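Local coordinates for protein carboxylesterase (Uncultured bacterium, PDB 5GMX) that hydrolyses carboxylic esters as a family VIII carboxylesterase of beta-lactamase-like fold and also acts on oxyimino cephalosporins, at residues A[75-80]-A[181-186]; A[133-138]-A[161-166]; A[241-246]-A[311-316]. All blocks are in the same frame, centred on the assembly; numbering follows the deposited sequence.

Contact 1. Residues A[75-80]-A[181-186]; sequences GMAATV and KSLGQL
Val80 meets Leu183 and Leu186 where two helices of the serine beta-lactamase fold, 72-86 and 183-192, lean on each other. Ser71 stands immediately before helix 72-86 and Lys74 lies in its first turn; both line the ligand pocket and are consistent with the SxxK motif of this family. The turns 75-80 follow Lys74 and are buried. The contact is a worked example of apolar helix packing: across these two segments only aliphatic groups meet, with no hydrogen bond. One branch of Val80 does most of the work: CG1, placed anti to the backbone N (chi1 173°), lies 4.0 Å from Leu183 CD1, while the same methyl lies 4.2 Å from Leu186 CB. Leu183 extends CG anti to its own backbone N (chi1 -179°), which carries its two methyls toward helix 72-86; they divide the work, CD1 going to Val80 and CD2 to Ala77 CB at 4.2 Å. Val80 and Leu186 cross at about a right angle. Ala173 of helix 165-175 also packs against Val80, Leu183 and Leu186. At the start of helix 183-192 Ser182 is the N-cap: its OG accepts the capping bond from Gln185 N (3.3 Å, 154°), and Glu262 adds bonds to Ser182 OG and Gly184 N. Farther from the interface, Gly75 O takes two donors from opposite faces of its carbonyl plane, Thr79 N and Thr79 OG1; the hydroxyl stands above that plane, with OG1 3.0 Å from Gly75 O.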
loop_
_atom_site.group_PDB
_atom_site.type_symbol
_atom_site.label_atom_id
_atom_site.label_comp_id
_atom_site.label_asym_id
_atom_site.label_seq_id
_atom_site.Cartn_x
_atom_site.Cartn_y
_atom_site.Cartn_z
ATOM N N GLY A 75 1.209 2.081 0.815
ATOM C CA GLY A 75 1.284 2.334 2.248
ATOM C C GLY A 75 2.523 1.682 2.851
ATOM O O GLY A 75 3.254 2.272 3.662
HETATM N N MSE A 76 2.788 0.456 2.422
HETATM C CA MSE A 76 3.961 -0.259 2.911
HETATM C C MSE A 76 5.224 0.503 2.551
HETATM O O MSE A 76 6.119 0.679 3.404
HETATM C CB MSE A 76 4.003 -1.672 2.342
HETATM C CG MSE A 76 2.724 -2.449 2.623
HETATM SE SE MSE A 76 2.314 -2.587 4.546
HETATM C CE MSE A 76 0.673 -3.613 4.393
ATOM N N ALA A 77 5.275 1.024 1.323
ATOM C CA ALA A 77 6.483 1.726 0.899
ATOM C C ALA A 77 6.637 2.968 1.755
ATOM O O ALA A 77 7.745 3.301 2.196
ATOM C CB ALA A 77 6.434 2.088 -0.593
ATOM N N ALA A 78 5.508 3.624 2.035
ATOM C CA ALA A 78 5.570 4.878 2.770
ATOM C C ALA A 78 6.106 4.587 4.169
ATOM O O ALA A 78 6.854 5.393 4.748
ATOM C CB ALA A 78 4.201 5.561 2.828
ATOM N N THR A 79 5.760 3.409 4.694
ATOM C CA THR A 79 6.165 3.086 6.051
ATOM C C THR A 79 7.685 2.994 6.113
ATOM O O THR A 79 8.296 3.499 7.060
ATOM C CB THR A 79 5.509 1.795 6.545
ATOM O OG1 THR A 79 4.095 1.994 6.580
ATOM C CG2 THR A 79 5.981 1.465 7.946
ATOM N N VAL A 80 8.295 2.424 5.072
ATOM C CA VAL A 80 9.753 2.330 5.039
ATOM C C VAL A 80 10.350 3.730 5.184
ATOM O O VAL A 80 11.234 3.953 6.025
ATOM C CB VAL A 80 10.278 1.680 3.744
ATOM C CG1 VAL A 80 11.801 1.759 3.698
ATOM C CG2 VAL A 80 9.835 0.234 3.668
ATOM N N LYS A 181 20.704 -2.400 0.075
ATOM C CA LYS A 181 19.525 -3.276 0.024
ATOM C C LYS A 181 18.438 -2.772 -0.922
ATOM O O LYS A 181 18.301 -1.567 -1.127
ATOM C CB LYS A 181 18.943 -3.449 1.425
ATOM C CG LYS A 181 19.870 -4.144 2.402
ATOM C CD LYS A 181 19.638 -3.664 3.815
ATOM C CE LYS A 181 20.634 -4.298 4.778
ATOM N NZ LYS A 181 20.640 -5.781 4.639
ATOM N N SER A 182 17.654 -3.688 -1.479
ATOM C CA SER A 182 16.508 -3.295 -2.295
ATOM C C SER A 182 15.389 -2.749 -1.397
ATOM O O SER A 182 15.443 -2.913 -0.174
ATOM C CB SER A 182 16.001 -4.474 -3.121
ATOM O OG SER A 182 15.378 -5.429 -2.283
ATOM N N LEU A 183 14.377 -2.110 -1.983
ATOM C CA LEU A 183 13.289 -1.589 -1.155
ATOM C C LEU A 183 12.547 -2.733 -0.460
ATOM O O LEU A 183 12.169 -2.617 0.708
ATOM C CB LEU A 183 12.293 -0.755 -1.967
ATOM C CG LEU A 183 11.225 -0.266 -0.968
ATOM C CD1 LEU A 183 11.655 0.973 -0.196
ATOM C CD2 LEU A 183 9.862 -0.091 -1.553
ATOM N N GLY A 184 12.369 -3.847 -1.174
ATOM C CA GLY A 184 11.761 -5.038 -0.608
ATOM C C GLY A 184 12.473 -5.585 0.626
ATOM O O GLY A 184 11.830 -6.025 1.588
ATOM N N GLN A 185 13.802 -5.568 0.603
ATOM C CA GLN A 185 14.579 -6.054 1.739
ATOM C C GLN A 185 14.551 -5.067 2.901
ATOM O O GLN A 185 14.628 -5.468 4.058
ATOM C CB GLN A 185 16.020 -6.349 1.334
ATOM C CG GLN A 185 16.165 -7.354 0.218
ATOM C CD GLN A 185 17.584 -7.371 -0.333
ATOM O OE1 GLN A 185 18.557 -7.399 0.430
ATOM N NE2 GLN A 185 17.711 -7.326 -1.661
ATOM N N LEU A 186 14.503 -3.776 2.596
ATOM C CA LEU A 186 14.343 -2.769 3.639
ATOM C C LEU A 186 12.987 -2.932 4.320
ATOM O O LEU A 186 12.887 -2.832 5.539
ATOM C CB LEU A 186 14.489 -1.365 3.068
ATOM C CG LEU A 186 15.894 -0.936 2.681
ATOM C CD1 LEU A 186 15.845 0.372 1.883
ATOM C CD2 LEU A 186 16.742 -0.781 3.949
#

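Contact 2. Residues A[133-138]-A[161-166]; sequences ADLYDW and HAVVFG. With PMS (phenylmethanesulfonic acid), chain C.
Leu135 and Val163 touch through single methyl groups, Leu135 CD2 lying 4.1 Å from Val163 CG1, with the two side chains crossing at about a right angle. Val163 points CG1 anti to its backbone N (chi1 179°), which sends this branch out toward helix 132-136. The second contact differs in kind. Trp138 brings the far corner of its indole, CH2, to 3.6 Å from Gly166 O; the carbonyl oxygen approaches the ring obliquely, and no hydrogen bond links the two segments. With CG anti to the backbone N (chi1 -176°), the indole is carried from the start of helix 138-146 to the first turn of helix 165-175. Its setting there is fixed from outside the pair: NE1 bonds Glu171, and the ring stacks on His167, both on helix 165-175. In the serine beta-lactamase fold, the segment 161-166 follows Tyr160, which probably corresponds to the tyrosine of the (S/Y)xN motif, although Ala162 stands at the asparagine position, and leads into that helix. The segment also borders the ligand pocket, where Ala162 CB rests 3.6 Å from C6 of the bound phenylmethanesulfonic acid, against the phenyl ring. Ala162 has a second link to the site through its backbone, since Lys74 NZ bonds Ala162 O. One shell farther out, His119 ND1 receives the N-H of His161, while His161 ND1 bonds Gly159 O. On the other flank Trp258 of helix 256-260 packs against both Leu135 and Tyr136. Within 161-166, Phe165 N bonds His161 O at 3.2 Å.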
loop_
_atom_site.group_PDB
_atom_site.type_symbol
_atom_site.label_atom_id
_atom_site.label_comp_id
_atom_site.label_asym_id
_atom_site.label_seq_id
_atom_site.Cartn_x
_atom_site.Cartn_y
_atom_site.Cartn_z
ATOM N N ALA A 133 9.055 -5.232 -18.721
ATOM C CA ALA A 133 10.460 -5.509 -18.455
ATOM C C ALA A 133 11.161 -4.245 -17.985
ATOM O O ALA A 133 12.057 -4.302 -17.144
ATOM C CB ALA A 133 11.146 -6.071 -19.698
ATOM N N ASP A 134 10.741 -3.104 -18.527
ATOM C CA ASP A 134 11.290 -1.818 -18.121
ATOM C C ASP A 134 10.964 -1.560 -16.658
ATOM O O ASP A 134 11.796 -1.063 -15.899
ATOM C CB ASP A 134 10.734 -0.691 -18.988
ATOM C CG ASP A 134 11.086 -0.859 -20.447
ATOM O OD1 ASP A 134 12.234 -1.260 -20.734
ATOM O OD2 ASP A 134 10.211 -0.591 -21.303
ATOM N N LEU A 135 9.750 -1.925 -16.265
ATOM C CA LEU A 135 9.333 -1.810 -14.874
ATOM C C LEU A 135 10.224 -2.645 -13.965
ATOM O O LEU A 135 10.516 -2.245 -12.831
ATOM C CB LEU A 135 7.877 -2.250 -14.717
ATOM C CG LEU A 135 6.889 -1.252 -14.133
ATOM C CD1 LEU A 135 6.976 0.068 -14.878
ATOM C CD2 LEU A 135 5.482 -1.826 -14.205
ATOM N N TYR A 136 10.674 -3.792 -14.466
ATOM C CA TYR A 136 11.450 -4.697 -13.613
ATOM C C TYR A 136 12.915 -4.266 -13.460
ATOM O O TYR A 136 13.611 -4.737 -12.566
ATOM C CB TYR A 136 11.366 -6.131 -14.142
ATOM C CG TYR A 136 9.943 -6.612 -14.332
ATOM C CD1 TYR A 136 8.893 -6.028 -13.631
ATOM C CD2 TYR A 136 9.646 -7.639 -15.218
ATOM C CE1 TYR A 136 7.597 -6.455 -13.801
ATOM C CE2 TYR A 136 8.348 -8.074 -15.391
ATOM C CZ TYR A 136 7.328 -7.476 -14.681
ATOM O OH TYR A 136 6.030 -7.891 -14.848
ATOM N N ASP A 137 13.378 -3.356 -14.312
ATOM C CA ASP A 137 14.752 -2.866 -14.211
ATOM C C ASP A 137 14.796 -1.611 -13.342
ATOM O O ASP A 137 14.597 -0.494 -13.831
ATOM C CB ASP A 137 15.326 -2.581 -15.600
ATOM C CG ASP A 137 16.833 -2.299 -15.580
ATOM O OD1 ASP A 137 17.370 -1.829 -14.549
ATOM O OD2 ASP A 137 17.490 -2.558 -16.613
ATOM N N TRP A 138 15.086 -1.806 -12.059
ATOM C CA TRP A 138 14.966 -0.751 -11.050
ATOM C C TRP A 138 15.785 0.509 -11.344
ATOM O O TRP A 138 15.248 1.630 -11.396
ATOM C CB TRP A 138 15.367 -1.299 -9.680
ATOM C CG TRP A 138 15.184 -0.301 -8.583
ATOM C CD1 TRP A 138 16.074 0.656 -8.185
ATOM C CD2 TRP A 138 14.029 -0.147 -7.751
ATOM N NE1 TRP A 138 15.546 1.391 -7.152
ATOM C CE2 TRP A 138 14.290 0.919 -6.868
ATOM C CE3 TRP A 138 12.803 -0.815 -7.660
ATOM C CZ2 TRP A 138 13.370 1.333 -5.901
ATOM C CZ3 TRP A 138 11.888 -0.402 -6.699
ATOM C CH2 TRP A 138 12.178 0.660 -5.833
ATOM N N HIS A 161 0.927 9.315 -8.486
ATOM C CA HIS A 161 2.013 8.596 -9.144
ATOM C C HIS A 161 1.665 7.105 -9.118
ATOM O O HIS A 161 2.230 6.319 -8.354
ATOM C CB HIS A 161 3.354 8.911 -8.454
ATOM C CG HIS A 161 3.810 10.326 -8.660
ATOM N ND1 HIS A 161 2.955 11.402 -8.564
ATOM C CD2 HIS A 161 5.026 10.839 -8.968
ATOM C CE1 HIS A 161 3.623 12.519 -8.811
ATOM N NE2 HIS A 161 4.878 12.205 -9.060
ATOM N N ALA A 162 0.704 6.745 -9.966
ATOM C CA ALA A 162 -0.039 5.486 -9.878
ATOM C C ALA A 162 0.805 4.215 -9.833
ATOM O O ALA A 162 0.450 3.256 -9.145
ATOM C CB ALA A 162 -1.009 5.397 -11.039
ATOM N N VAL A 163 1.897 4.186 -10.586
ATOM C CA VAL A 163 2.719 2.984 -10.639
ATOM C C VAL A 163 4.125 3.263 -10.117
ATOM O O VAL A 163 4.706 2.436 -9.413
ATOM C CB VAL A 163 2.797 2.406 -12.069
ATOM C CG1 VAL A 163 3.687 1.161 -12.098
ATOM C CG2 VAL A 163 1.393 2.080 -12.595
ATOM N N VAL A 164 4.668 4.426 -10.461
ATOM C CA VAL A 164 6.072 4.721 -10.188
ATOM C C VAL A 164 6.342 5.255 -8.777
ATOM O O VAL A 164 7.499 5.469 -8.418
ATOM C CB VAL A 164 6.632 5.741 -11.219
ATOM C CG1 VAL A 164 6.453 5.218 -12.637
ATOM C CG2 VAL A 164 5.965 7.095 -11.063
ATOM N N PHE A 165 5.296 5.471 -7.978
ATOM C CA PHE A 165 5.466 5.967 -6.594
ATOM C C PHE A 165 6.472 5.125 -5.801
ATOM O O PHE A 165 7.332 5.659 -5.090
ATOM C CB PHE A 165 4.116 5.992 -5.860
ATOM C CG PHE A 165 4.209 6.363 -4.393
ATOM C CD1 PHE A 165 4.207 7.689 -4.003
ATOM C CD2 PHE A 165 4.257 5.387 -3.410
ATOM C CE1 PHE A 165 4.282 8.035 -2.661
ATOM C CE2 PHE A 165 4.330 5.728 -2.068
ATOM C CZ PHE A 165 4.339 7.056 -1.696
ATOM N N GLY A 166 6.345 3.806 -5.930
ATOM C CA GLY A 166 7.194 2.872 -5.221
ATOM C C GLY A 166 8.656 3.012 -5.591
ATOM O O GLY A 166 9.534 2.882 -4.737
HETATM C C PMS C . -2.274 0.851 -8.714
HETATM S S PMS C . -3.359 1.157 -7.337
HETATM C C1 PMS C . -2.948 1.105 -10.051
HETATM C C2 PMS C . -3.584 0.069 -10.722
HETATM C C3 PMS C . -4.196 0.300 -11.946
HETATM C C4 PMS C . -4.171 1.567 -12.507
HETATM C C5 PMS C . -3.535 2.605 -11.841
HETATM C C6 PMS C . -2.923 2.371 -10.619
HETATM O O2S PMS C . -4.394 2.232 -7.585
HETATM O O1S PMS C . -4.246 -0.036 -7.066
#

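Contact 3. Residues A[241-246]-A[311-316]; sequences CAMAHP and DEVIGV
Val313 directs one methyl, CG1, at two neighbours on helix 237-244: CE of Met243, a selenomethionine here, at 3.7 Å, and Ala242 CB at 4.1 Å. The side chains of Val313 and Met243 cross obliquely. Met243 reaches this position by bending; after CG has turned away from the carbonyl carbon, the chain folds at chi2 (-56°) and again at chi3 (117°), which swings CE round to the valine. With CG1 anti to its backbone N (chi1 174°), Val313 aims this methyl at the helix. The loop carrying it, 311-316, is shaped by Asp311 OD1. The bond from Val313 N, 2.9 Å from Asp311 OD1, makes an Asx turn, and that from Ile314 N, at 3.0 Å, an Asx motif; both donors meet OD1 on the anti side, from opposite faces of the carboxylate plane. Tyr160 N also bonds OD1, whereas Asn158 ND2 and Trp320 NE1 reach OD2, so this buried carboxylate is gripped by several N-H groups, an environment expected to favour its ionised form. Met243 also touches the bound phenylmethanesulfonic acid, and the Asx turn holds Val313 at the border of the beta-lactamase-like ligand site.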
loop_
_atom_site.group_PDB
_atom_site.type_symbol
_atom_site.label_atom_id
_atom_site.label_comp_id
_atom_site.label_asym_id
_atom_site.label_seq_id
_atom_site.Cartn_x
_atom_site.Cartn_y
_atom_site.Cartn_z
ATOM N N CYS A 241 -0.054 9.411 -19.082
ATOM C CA CYS A 241 1.183 8.694 -18.808
ATOM C C CYS A 241 1.046 7.790 -17.583
ATOM O O CYS A 241 1.595 6.689 -17.547
ATOM C CB CYS A 241 2.339 9.674 -18.617
ATOM S SG CYS A 241 2.876 10.489 -20.165
ATOM N N ALA A 242 0.308 8.255 -16.584
ATOM C CA ALA A 242 0.074 7.455 -15.394
ATOM C C ALA A 242 -0.786 6.215 -15.685
ATOM O O ALA A 242 -0.681 5.210 -14.980
ATOM C CB ALA A 242 -0.569 8.306 -14.315
HETATM N N MSE A 243 -1.622 6.281 -16.723
HETATM C CA MSE A 243 -2.543 5.180 -17.025
HETATM C C MSE A 243 -2.156 4.309 -18.222
HETATM O O MSE A 243 -2.716 3.230 -18.406
HETATM C CB MSE A 243 -3.955 5.722 -17.265
HETATM C CG MSE A 243 -4.652 6.265 -16.018
HETATM SE SE MSE A 243 -4.769 4.986 -14.533
HETATM C CE MSE A 243 -3.686 5.949 -13.239
ATOM N N ALA A 244 -1.217 4.759 -19.042
ATOM C CA ALA A 244 -0.929 4.039 -20.279
ATOM C C ALA A 244 0.502 3.531 -20.354
ATOM O O ALA A 244 0.826 2.724 -21.229
ATOM C CB ALA A 244 -1.225 4.927 -21.477
ATOM N N HIS A 245 1.356 4.004 -19.445
ATOM C CA HIS A 245 2.781 3.677 -19.485
ATOM C C HIS A 245 3.287 3.012 -18.195
ATOM O O HIS A 245 3.922 3.669 -17.369
ATOM C CB HIS A 245 3.616 4.940 -19.751
ATOM C CG HIS A 245 3.373 5.566 -21.089
ATOM N ND1 HIS A 245 3.868 6.808 -21.429
ATOM C CD2 HIS A 245 2.683 5.129 -22.169
ATOM C CE1 HIS A 245 3.492 7.109 -22.660
ATOM N NE2 HIS A 245 2.775 6.104 -23.132
ATOM N N PRO A 246 3.027 1.706 -18.021
ATOM C CA PRO A 246 2.234 0.826 -18.876
ATOM C C PRO A 246 0.821 0.690 -18.319
ATOM O O PRO A 246 0.568 1.127 -17.193
ATOM C CB PRO A 246 2.992 -0.494 -18.789
ATOM C CG PRO A 246 3.467 -0.514 -17.344
ATOM C CD PRO A 246 3.648 0.946 -16.918
ATOM N N ASP A 311 -7.289 15.800 -7.437
ATOM C CA ASP A 311 -6.092 15.142 -7.935
ATOM C C ASP A 311 -6.066 15.091 -9.455
ATOM O O ASP A 311 -7.038 14.671 -10.081
ATOM C CB ASP A 311 -5.991 13.730 -7.352
ATOM C CG ASP A 311 -4.627 13.112 -7.569
ATOM O OD1 ASP A 311 -4.421 12.494 -8.636
ATOM O OD2 ASP A 311 -3.763 13.256 -6.675
ATOM N N GLU A 312 -4.933 15.483 -10.037
ATOM C CA GLU A 312 -4.768 15.550 -11.491
ATOM C C GLU A 312 -4.927 14.193 -12.178
ATOM O O GLU A 312 -5.154 14.128 -13.383
ATOM C CB GLU A 312 -3.392 16.130 -11.848
ATOM C CG GLU A 312 -3.075 17.496 -11.244
ATOM C CD GLU A 312 -3.908 18.624 -11.843
ATOM O OE1 GLU A 312 -4.270 18.534 -13.039
ATOM O OE2 GLU A 312 -4.196 19.606 -11.121
ATOM N N VAL A 313 -4.781 13.108 -11.421
ATOM C CA VAL A 313 -4.849 11.775 -12.006
ATOM C C VAL A 313 -6.115 11.040 -11.585
ATOM O O VAL A 313 -6.801 10.456 -12.419
ATOM C CB VAL A 313 -3.606 10.923 -11.629
ATOM C CG1 VAL A 313 -3.761 9.498 -12.121
ATOM C CG2 VAL A 313 -2.341 11.543 -12.210
ATOM N N ILE A 314 -6.426 11.079 -10.292
ATOM C CA ILE A 314 -7.567 10.344 -9.748
ATOM C C ILE A 314 -8.884 11.066 -10.037
ATOM O O ILE A 314 -9.909 10.433 -10.276
ATOM C CB ILE A 314 -7.404 10.122 -8.221
ATOM C CG1 ILE A 314 -6.236 9.165 -7.950
ATOM C CG2 ILE A 314 -8.690 9.590 -7.594
ATOM C CD1 ILE A 314 -5.807 9.108 -6.500
ATOM N N GLY A 315 -8.846 12.393 -10.051
ATOM C CA GLY A 315 -9.999 13.167 -10.471
ATOM C C GLY A 315 -10.912 13.609 -9.344
ATOM O O GLY A 315 -11.941 14.236 -9.592
ATOM N N VAL A 316 -10.558 13.275 -8.107
ATOM C CA VAL A 316 -11.313 13.775 -6.965
ATOM C C VAL A 316 -10.383 14.443 -5.970
ATOM O O VAL A 316 -9.162 14.369 -6.106
ATOM C CB VAL A 316 -12.101 12.653 -6.251
ATOM C CG1 VAL A 316 -13.133 12.052 -7.208
ATOM C CG2 VAL A 316 -11.162 11.580 -5.709
#

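How the contacts relate
The three contacts lead from buried helix packing to the ligand pocket. Contacts 1 and 2 have centres about 14 Å apart and are joined by packing of Leu183 CB on Trp138 CH2 at 4.1 Å; helix 183-192 carries one side of contact 1, and segment 161-166 of contact 2 runs into helix 165-175, the one before it. Contacts 2 and 3 are equally spaced and meet at the pocket, where Ala162 CB lies 3.5 Å from Met243 CE. Leu135 CD2 packs on Pro246 CG at 4.0 Å. Contacts 1 and 3 stay about 12 Å apart at their nearest atoms. Phenylmethanesulfonic acid touches contacts 2 and 3 and lies about 12 Å from the side chain of Ala77.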